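Local structure of DUF917 domain-containing protein (Chromobacterium violaceum, 2O3I) at residues F3-S8 / G224-A229. The protein is of unknown function but has the N- and C-terminal domains of the S-Me-THD-like family. The protein carries 2 engineered substitutions. Sequence-based numbering, arbitrary orientation.
Sequences FELSPS and GTLSRA
Leu226 and Leu5 meet methyl to methyl in the buried half of this contact, CD2 of one lying 4.3 Å from CD2 of the other. The same Leu226 CD2 sits 4.1 Å from Phe3 CZ, at the edge of the ring and near its plane; one methyl therefore meets both Phe3 and Leu5. It is brought there by a side chain whose CG lies anti to the backbone N (chi1 -168°). Leu13 of helix 10-19 touches both leucines, and helix 111-124 adds Phe114 against Leu226 and Ser118 against Leu5. The pairing illustrates how an edge strand is joined to sequence-distant parts of a fold: strand 3-5 borders a mixed sheet, running antiparallel to strand 49-52, and Phe3 and Leu5, whose side chains start out toward the helix, reach the first turn of helix 225-237, for which Gly224 is the N-cap residue. With the strand and helix axes 11.3 Å apart at closest, side chains bridge the gap. The other side is more open to solvent: Phe3 and Ser227 are both partly exposed, although Phe3 CZ still comes within 3.9 Å of Ser227 CB, in an oblique approach. Phe3 has its CG between the backbone N and the carbonyl carbon (chi1 66°), which, with the CB already directed toward the helix, helps bring the CZ end of the ring to it. Here the serine offers the ring its methylene, whereas its hydroxyl is hydrogen-bonded to Asp130 OD2; OD1 of that aspartate receives a weak bond from Leu226 N. Phe3 also touches Asp130, whose backbone is hydrogen-bonded to that of Gly224.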
loop_
_atom_site.group_PDB
_atom_site.type_symbol
_atom_site.label_atom_id
_atom_site.label_comp_id
_atom_site.label_asym_id
_atom_site.label_seq_id
_atom_site.Cartn_x
_atom_site.Cartn_y
_atom_site.Cartn_z
ATOM N N PHE A 3 -17.471 13.940 -31.563
ATOM C CA PHE A 3 -18.724 14.530 -31.088
ATOM C C PHE A 3 -18.586 15.110 -29.678
ATOM O O PHE A 3 -17.507 15.049 -29.081
ATOM C CB PHE A 3 -19.876 13.499 -31.161
ATOM C CG PHE A 3 -19.726 12.320 -30.226
ATOM C CD1 PHE A 3 -20.291 12.345 -28.955
ATOM C CD2 PHE A 3 -19.054 11.171 -30.634
ATOM C CE1 PHE A 3 -20.192 11.241 -28.105
ATOM C CE2 PHE A 3 -18.948 10.065 -29.795
ATOM C CZ PHE A 3 -19.522 10.100 -28.527
ATOM N N GLU A 4 -19.661 15.695 -29.153
ATOM C CA GLU A 4 -19.600 16.268 -27.814
ATOM C C GLU A 4 -20.805 15.961 -26.935
ATOM O O GLU A 4 -21.914 15.706 -27.424
ATOM C CB GLU A 4 -19.367 17.790 -27.881
ATOM C CG GLU A 4 -20.437 18.592 -28.583
ATOM C CD GLU A 4 -20.076 20.074 -28.723
ATOM O OE1 GLU A 4 -20.971 20.864 -29.083
ATOM O OE2 GLU A 4 -18.907 20.451 -28.482
ATOM N N LEU A 5 -20.569 15.977 -25.626
ATOM C CA LEU A 5 -21.614 15.693 -24.651
ATOM C C LEU A 5 -21.993 16.960 -23.910
ATOM O O LEU A 5 -21.156 17.829 -23.695
ATOM C CB LEU A 5 -21.126 14.664 -23.626
ATOM C CG LEU A 5 -20.610 13.303 -24.092
ATOM C CD1 LEU A 5 -19.910 12.613 -22.924
ATOM C CD2 LEU A 5 -21.760 12.459 -24.613
ATOM N N SER A 6 -23.257 17.050 -23.518
ATOM C CA SER A 6 -23.764 18.186 -22.765
ATOM C C SER A 6 -24.250 17.613 -21.432
ATOM O O SER A 6 -24.352 16.399 -21.281
ATOM C CB SER A 6 -24.933 18.835 -23.505
ATOM O OG SER A 6 -26.067 17.981 -23.494
ATOM N N PRO A 7 -24.549 18.472 -20.444
ATOM C CA PRO A 7 -25.018 17.928 -19.167
ATOM C C PRO A 7 -26.216 16.984 -19.315
ATOM O O PRO A 7 -26.256 15.923 -18.697
ATOM C CB PRO A 7 -25.357 19.180 -18.370
ATOM C CG PRO A 7 -24.293 20.152 -18.845
ATOM C CD PRO A 7 -24.302 19.923 -20.344
ATOM N N SER A 8 -27.176 17.357 -20.153
ATOM C CA SER A 8 -28.368 16.535 -20.347
ATOM C C SER A 8 -28.076 15.176 -20.988
ATOM O O SER A 8 -28.925 14.289 -20.985
ATOM C CB SER A 8 -29.401 17.293 -21.177
ATOM O OG SER A 8 -28.935 17.499 -22.491
ATOM N N GLY A 224 -16.012 2.560 -29.485
ATOM C CA GLY A 224 -17.360 3.085 -29.647
ATOM C C GLY A 224 -18.275 2.713 -28.499
ATOM O O GLY A 224 -19.491 2.776 -28.623
ATOM N N THR A 225 -17.680 2.347 -27.370
ATOM C CA THR A 225 -18.444 1.936 -26.196
ATOM C C THR A 225 -19.178 3.080 -25.514
ATOM O O THR A 225 -20.239 2.878 -24.920
ATOM C CB THR A 225 -17.531 1.260 -25.173
ATOM O OG1 THR A 225 -16.507 2.179 -24.765
ATOM C CG2 THR A 225 -16.894 0.015 -25.784
ATOM N N LEU A 226 -18.623 4.284 -25.589
ATOM C CA LEU A 226 -19.285 5.414 -24.965
ATOM C C LEU A 226 -20.509 5.801 -25.800
ATOM O O LEU A 226 -21.608 5.957 -25.260
ATOM C CB LEU A 226 -18.320 6.598 -24.821
ATOM C CG LEU A 226 -18.793 7.748 -23.920
ATOM C CD1 LEU A 226 -17.597 8.532 -23.430
ATOM C CD2 LEU A 226 -19.777 8.647 -24.665
ATOM N N SER A 227 -20.331 5.937 -27.112
ATOM C CA SER A 227 -21.446 6.312 -27.973
ATOM C C SER A 227 -22.599 5.293 -27.988
ATOM O O SER A 227 -23.774 5.675 -27.984
ATOM C CB SER A 227 -20.949 6.589 -29.397
ATOM O OG SER A 227 -20.071 5.582 -29.851
ATOM N N ARG A 228 -22.284 4.002 -27.995
ATOM C CA ARG A 228 -23.354 3.016 -27.987
ATOM C C ARG A 228 -24.085 3.074 -26.635
ATOM O O ARG A 228 -25.282 2.827 -26.556
ATOM C CB ARG A 228 -22.812 1.607 -28.242
ATOM C CG ARG A 228 -21.992 1.064 -27.119
ATOM C CD ARG A 228 -21.947 -0.453 -27.132
ATOM N NE ARG A 228 -21.463 -0.904 -25.835
ATOM C CZ ARG A 228 -20.877 -2.069 -25.607
ATOM N NH1 ARG A 228 -20.698 -2.930 -26.595
ATOM N NH2 ARG A 228 -20.447 -2.353 -24.386
ATOM N N ALA A 229 -23.363 3.407 -25.572
ATOM C CA ALA A 229 -23.992 3.517 -24.259
ATOM C C ALA A 229 -24.985 4.676 -24.293
ATOM O O ALA A 229 -26.070 4.587 -23.718
ATOM C CB ALA A 229 -22.944 3.762 -23.182
#